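Local structure of HTH-type transcriptional regulator LysG (Mycobacterium tuberculosis, 3ISP) at residues Arg280-Asp283 / Thr284-Ala288; Thr108-Ser111 / Ala112-Asp115. The protein probably activates expression of the lysine exporter LysE and represses its own gene, working as a homodimeric DNA-binding regulator of the LysR family. All coordinates share one frame; numbering follows the deposited sequence.

Interaction 1: residues Arg280-Asp283 / Thr284-Ala288; sequences RITD and TVRAA
V285 N donates to I281 O at 2.8 Å, and the N-H...O angle of 177° makes this bond almost straight. R286 N reaches T282 O over 2.8 Å, and T284 N closes on R280 O at 3.1 Å. With A287 N bonded to D283 O as well, four successive i to i+4 bonds tie R280-D283 to T284-A288 as a continuous run of regular alpha helix. The hydroxyl of T284 swings back alongside the carbonyl of R280: with chi1 at -65°, OG1 stands beside its own backbone N and comes to 3.4 Å from R280 O. This bond is weak, and it is not settled, because the one proton also has G116 O, a similarly weak partner, within reach. T282 has its hydroxyl engaged on the buried side, bonded to I278 O one turn earlier and to NE1 of W268.

These residues belong to helix 276-288, the last helix of the regulatory domain, which has the periplasmic-binding-protein type of fold found in LysR regulators. The helix is amphipathic, with I281, T282 and V285 buried against strands 255-271 and 155-169, while R280, D283, R286 and A287 are exposed.

On the buried side I281 and V285 meet one turn apart, methyl to methyl, CG2 to CG2 at 4.2 Å. V285 CG2 also sits beside its backbone N, 3.5 Å from I281 O, while the side chain as a whole packs on L160 and W268. R286 starts close to the helix, its CB 3.3 Å from T282 O, then runs out extended from CG to NE, touching H158 and P159. The charged groups of D283 and R286 do not touch, and any attraction between them is probably weak and screened by solvent.

Interaction 2: residues Thr108-Ser111 / Ala112-Asp115; sequences TWFS and AVFD
A turn of 3-10 helix at F110 and S111, in the connection from helix 103-107 to strand 120-126, joins W109 and F110 to A112 and V113 through i to i+3 bonds. A112 N donates to W109 O at 3.2 Å, nearly straight at 173°, and V113 N donates to F110 O at 2.8 Å. A third bond of this spacing, from F114 N to S111 O, is weak at 3.4 Å; A112-D115 keep helical backbone angles without the regular bonds.

The same three-residue spacing brings the F110 ring and V113 together. With F110 CG anti to the backbone N (chi1 -165°), the ring turns one face to CG2 and CB of V113. V113 CG2, held beside its own backbone N, points at the middle of that face, 3.8 Å from the ring centroid and 3° off the normal, a CH-pi contact. V113 CB lies over the same face, nearest CE2 of F110 at 3.9 Å. F110 also packs on I99 and V101 of strand 95-101.

S111, F114 and D115 face a second subunit, packing on its A229, L235 and A233. The i to i+3 bonding is characteristic of the 3-10 turn at F110-S111, and the segment as a whole lies in the beta-alpha-beta crossover between the neighbouring parallel strands 95-101 and 120-126.

In the fold
Interactions 1 and 2 illustrate how two locally bonded elements, distant in sequence, pack against each other within one domain. Their centres lie about 10 Å apart. T284 CG2 meets V113 CG1 at 3.4 Å, and A288 CB reaches V113 CG2 at 3.6 Å, so V113 is shared between the F110 ring and the end of helix 276-288. The six-membered ring of W109 lies against that helix too, with CZ3 3.6 Å from V285 O. Both contacts belong to the LysR substrate-binding domain rather than to the predicted helix-turn-helix; only one of the two, interaction 2, lies at the contact with another subunit.

Interaction 1: residues Arg280-Asp283 / Thr284-Ala288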
ATOM      1  N   ARG A 280     -26.993   9.354 -23.784  1.00 57.34           N
ATOM      2  CA  ARG A 280     -28.189   9.623 -22.994  1.00 52.51           C
ATOM      3  C   ARG A 280     -27.873   9.835 -21.516  1.00 51.99           C
ATOM      4  O   ARG A 280     -28.309  10.821 -20.928  1.00 53.53           O
ATOM      5  CB  ARG A 280     -29.214   8.506 -23.158  1.00 52.90           C
ATOM      6  CG  ARG A 280     -30.369   8.587 -22.186  1.00 57.69           C
ATOM      7  CD  ARG A 280     -31.317   7.426 -22.386  1.00 72.78           C
ATOM      8  NE  ARG A 280     -31.324   6.984 -23.782  1.00 78.12           N
ATOM      9  CZ  ARG A 280     -30.859   5.806 -24.194  1.00 78.51           C
ATOM     10  NH1 ARG A 280     -30.357   4.943 -23.305  1.00 78.29           N
ATOM     11  NH2 ARG A 280     -30.902   5.490 -25.488  1.00 64.98           N
ATOM     12  N   ILE A 281     -27.135   8.903 -20.915  1.00 49.89           N
ATOM     13  CA  ILE A 281     -26.693   9.056 -19.534  1.00 51.05           C
ATOM     14  C   ILE A 281     -25.945  10.382 -19.374  1.00 50.70           C
ATOM     15  O   ILE A 281     -26.197  11.130 -18.437  1.00 49.23           O
ATOM     16  CB  ILE A 281     -25.785   7.886 -19.093  1.00 59.06           C
ATOM     17  CG1 ILE A 281     -26.535   6.558 -19.181  1.00 64.55           C
ATOM     18  CG2 ILE A 281     -25.295   8.075 -17.668  1.00 48.62           C
ATOM     19  CD1 ILE A 281     -27.264   6.191 -17.923  1.00 61.15           C
ATOM     20  N   THR A 282     -25.040  10.676 -20.303  1.00 53.02           N
ATOM     21  CA  THR A 282     -24.267  11.913 -20.270  1.00 52.73           C
ATOM     22  C   THR A 282     -25.163  13.148 -20.256  1.00 52.10           C
ATOM     23  O   THR A 282     -24.919  14.087 -19.504  1.00 51.85           O
ATOM     24  CB  THR A 282     -23.279  12.006 -21.452  1.00 50.53           C
ATOM     25  OG1 THR A 282     -22.369  10.908 -21.392  1.00 51.27           O
ATOM     26  CG2 THR A 282     -22.476  13.292 -21.384  1.00 47.70           C
ATOM     27  N   ASP A 283     -26.201  13.145 -21.081  1.00 49.93           N
ATOM     28  CA  ASP A 283     -27.127  14.266 -21.112  1.00 51.33           C
ATOM     29  C   ASP A 283     -27.750  14.468 -19.763  1.00 50.85           C
ATOM     30  O   ASP A 283     -27.851  15.590 -19.274  1.00 57.17           O
ATOM     31  CB  ASP A 283     -28.236  14.056 -22.139  1.00 52.94           C
ATOM     32  CG  ASP A 283     -27.811  14.453 -23.524  1.00 66.52           C
ATOM     33  OD1 ASP A 283     -26.739  15.097 -23.636  1.00 68.54           O
ATOM     34  OD2 ASP A 283     -28.536  14.117 -24.493  1.00 73.36           O
ATOM     35  N   THR A 284     -28.182  13.370 -19.167  1.00 49.35           N
ATOM     36  CA  THR A 284     -28.832  13.423 -17.878  1.00 48.60           C
ATOM     37  C   THR A 284     -27.879  13.920 -16.788  1.00 49.66           C
ATOM     38  O   THR A 284     -28.198  14.847 -16.054  1.00 48.33           O
ATOM     39  CB  THR A 284     -29.405  12.066 -17.539  1.00 47.74           C
ATOM     40  OG1 THR A 284     -30.431  11.771 -18.490  1.00 55.40           O
ATOM     41  CG2 THR A 284     -29.986  12.067 -16.138  1.00 47.22           C
ATOM     42  N   VAL A 285     -26.699  13.323 -16.701  1.00 46.93           N
ATOM     43  CA  VAL A 285     -25.723  13.783 -15.744  1.00 46.48           C
ATOM     44  C   VAL A 285     -25.439  15.265 -15.930  1.00 45.99           C
ATOM     45  O   VAL A 285     -25.476  16.020 -14.979  1.00 50.72           O
ATOM     46  CB  VAL A 285     -24.424  12.964 -15.816  1.00 49.35           C
ATOM     47  CG1 VAL A 285     -23.319  13.638 -15.012  1.00 46.35           C
ATOM     48  CG2 VAL A 285     -24.678  11.541 -15.323  1.00 46.71           C
ATOM     49  N   ARG A 286     -25.168  15.684 -17.158  1.00 50.85           N
ATOM     50  CA  ARG A 286     -24.869  17.088 -17.434  1.00 53.22           C
ATOM     51  C   ARG A 286     -25.989  18.041 -17.003  1.00 52.87           C
ATOM     52  O   ARG A 286     -25.733  19.128 -16.480  1.00 50.66           O
ATOM     53  CB  ARG A 286     -24.549  17.283 -18.916  1.00 57.11           C
ATOM     54  CG  ARG A 286     -23.063  17.410 -19.210  1.00 65.47           C
ATOM     55  CD  ARG A 286     -22.769  17.683 -20.689  1.00 70.29           C
ATOM     56  NE  ARG A 286     -21.391  18.144 -20.857  1.00 79.10           N
ATOM     57  CZ  ARG A 286     -20.725  18.138 -22.011  1.00 86.68           C
ATOM     58  NH1 ARG A 286     -21.312  17.688 -23.116  1.00 85.54           N
ATOM     59  NH2 ARG A 286     -19.465  18.577 -22.062  1.00 76.85           N
ATOM     60  N   ALA A 287     -27.229  17.623 -17.225  1.00 49.37           N
ATOM     61  CA  ALA A 287     -28.384  18.438 -16.890  1.00 44.47           C
ATOM     62  C   ALA A 287     -28.632  18.465 -15.385  1.00 51.50           C
ATOM     63  O   ALA A 287     -29.097  19.460 -14.839  1.00 58.59           O
ATOM     64  CB  ALA A 287     -29.603  17.934 -17.621  1.00 34.27           C
ATOM     65  N   ALA A 288     -28.325  17.367 -14.712  1.00 49.54           N
ATOM     66  CA  ALA A 288     -28.501  17.304 -13.277  1.00 47.48           C
ATOM     67  C   ALA A 288     -27.538  18.287 -12.610  1.00 52.06           C
ATOM     68  O   ALA A 288     -27.750  18.736 -11.469  1.00 48.67           O
ATOM     69  CB  ALA A 288     -28.266  15.894 -12.779  1.00 48.94           C
TER

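Interaction 2: residues Thr108-Ser111 / Ala112-Asp115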
ATOM      1  N   THR A 108     -26.002  15.859  -3.094  1.00 53.34           N
ATOM      2  CA  THR A 108     -26.549  17.120  -3.550  1.00 55.49           C
ATOM      3  C   THR A 108     -27.225  16.971  -4.905  1.00 58.75           C
ATOM      4  O   THR A 108     -28.351  16.485  -4.998  1.00 65.68           O
ATOM      5  CB  THR A 108     -25.486  18.216  -3.577  1.00 52.43           C
ATOM      6  OG1 THR A 108     -24.410  17.819  -4.431  1.00 56.75           O
ATOM      7  CG2 THR A 108     -24.938  18.443  -2.184  1.00 51.95           C
ATOM      8  N   TRP A 109     -26.528  17.347  -5.964  1.00 58.34           N
ATOM      9  CA  TRP A 109     -27.162  17.436  -7.267  1.00 49.94           C
ATOM     10  C   TRP A 109     -27.447  16.113  -7.966  1.00 54.73           C
ATOM     11  O   TRP A 109     -28.488  15.991  -8.616  1.00 57.04           O
ATOM     12  CB  TRP A 109     -26.357  18.352  -8.169  1.00 48.26           C
ATOM     13  CG  TRP A 109     -24.992  17.865  -8.458  1.00 50.10           C
ATOM     14  CD1 TRP A 109     -23.852  18.118  -7.748  1.00 46.83           C
ATOM     15  CD2 TRP A 109     -24.605  17.053  -9.568  1.00 51.35           C
ATOM     16  NE1 TRP A 109     -22.776  17.494  -8.344  1.00 46.40           N
ATOM     17  CE2 TRP A 109     -23.212  16.838  -9.464  1.00 46.49           C
ATOM     18  CE3 TRP A 109     -25.300  16.484 -10.638  1.00 45.45           C
ATOM     19  CZ2 TRP A 109     -22.510  16.085 -10.388  1.00 46.29           C
ATOM     20  CZ3 TRP A 109     -24.604  15.741 -11.549  1.00 48.38           C
ATOM     21  CH2 TRP A 109     -23.219  15.544 -11.422  1.00 46.83           C
ATOM     22  N   PHE A 110     -26.560  15.123  -7.832  1.00 51.00           N
ATOM     23  CA  PHE A 110     -26.655  13.912  -8.662  1.00 50.12           C
ATOM     24  C   PHE A 110     -27.984  13.172  -8.537  1.00 51.06           C
ATOM     25  O   PHE A 110     -28.451  12.545  -9.480  1.00 51.86           O
ATOM     26  CB  PHE A 110     -25.503  12.953  -8.379  1.00 52.68           C
ATOM     27  CG  PHE A 110     -25.330  11.878  -9.427  1.00 48.69           C
ATOM     28  CD1 PHE A 110     -24.433  12.039 -10.459  1.00 47.64           C
ATOM     29  CD2 PHE A 110     -26.058  10.703  -9.367  1.00 49.05           C
ATOM     30  CE1 PHE A 110     -24.277  11.051 -11.413  1.00 49.72           C
ATOM     31  CE2 PHE A 110     -25.897   9.717 -10.316  1.00 46.21           C
ATOM     32  CZ  PHE A 110     -25.014   9.891 -11.338  1.00 44.21           C
ATOM     33  N   SER A 111     -28.577  13.233  -7.357  1.00 54.76           N
ATOM     34  CA  SER A 111     -29.868  12.621  -7.108  1.00 51.75           C
ATOM     35  C   SER A 111     -30.828  12.736  -8.291  1.00 58.35           C
ATOM     36  O   SER A 111     -31.591  11.820  -8.568  1.00 66.96           O
ATOM     37  CB  SER A 111     -30.498  13.278  -5.890  1.00 55.73           C
ATOM     38  OG  SER A 111     -31.860  12.929  -5.805  1.00 68.33           O
ATOM     39  N   ALA A 112     -30.790  13.866  -8.987  1.00 60.67           N
ATOM     40  CA  ALA A 112     -31.768  14.166 -10.031  1.00 56.96           C
ATOM     41  C   ALA A 112     -31.729  13.165 -11.163  1.00 61.32           C
ATOM     42  O   ALA A 112     -32.703  13.024 -11.901  1.00 68.71           O
ATOM     43  CB  ALA A 112     -31.552  15.582 -10.574  1.00 54.32           C
ATOM     44  N   VAL A 113     -30.603  12.470 -11.296  1.00 61.43           N
ATOM     45  CA  VAL A 113     -30.341  11.622 -12.461  1.00 58.91           C
ATOM     46  C   VAL A 113     -31.286  10.432 -12.543  1.00 66.24           C
ATOM     47  O   VAL A 113     -31.524   9.896 -13.629  1.00 67.56           O
ATOM     48  CB  VAL A 113     -28.881  11.110 -12.470  1.00 58.43           C
ATOM     49  CG1 VAL A 113     -28.650  10.138 -13.618  1.00 55.14           C
ATOM     50  CG2 VAL A 113     -27.906  12.275 -12.550  1.00 55.63           C
ATOM     51  N   PHE A 114     -31.820  10.017 -11.393  1.00 69.17           N
ATOM     52  CA  PHE A 114     -32.716   8.862 -11.347  1.00 69.95           C
ATOM     53  C   PHE A 114     -34.054   9.218 -11.968  1.00 70.44           C
ATOM     54  O   PHE A 114     -34.666   8.405 -12.653  1.00 76.52           O
ATOM     55  CB  PHE A 114     -32.944   8.388  -9.909  1.00 69.22           C
ATOM     56  CG  PHE A 114     -31.691   8.001  -9.181  1.00 60.77           C
ATOM     57  CD1 PHE A 114     -30.688   7.309  -9.815  1.00 59.16           C
ATOM     58  CD2 PHE A 114     -31.531   8.315  -7.850  1.00 60.84           C
ATOM     59  CE1 PHE A 114     -29.543   6.956  -9.138  1.00 59.19           C
ATOM     60  CE2 PHE A 114     -30.388   7.958  -7.167  1.00 59.24           C
ATOM     61  CZ  PHE A 114     -29.399   7.276  -7.806  1.00 58.87           C
ATOM     62  N   ASP A 115     -34.504  10.440 -11.714  1.00 69.27           N
ATOM     63  CA  ASP A 115     -35.816  10.877 -12.166  1.00 75.40           C
ATOM     64  C   ASP A 115     -35.909  10.832 -13.674  1.00 75.47           C
ATOM     65  O   ASP A 115     -36.916  10.398 -14.230  1.00 79.68           O
ATOM     66  CB  ASP A 115     -36.106  12.287 -11.659  1.00 82.25           C
ATOM     67  CG  ASP A 115     -36.170  12.352 -10.142  1.00 88.18           C
ATOM     68  OD1 ASP A 115     -35.447  13.188  -9.547  1.00 81.88           O
ATOM     69  OD2 ASP A 115     -36.932  11.549  -9.550  1.00 88.76           O
TER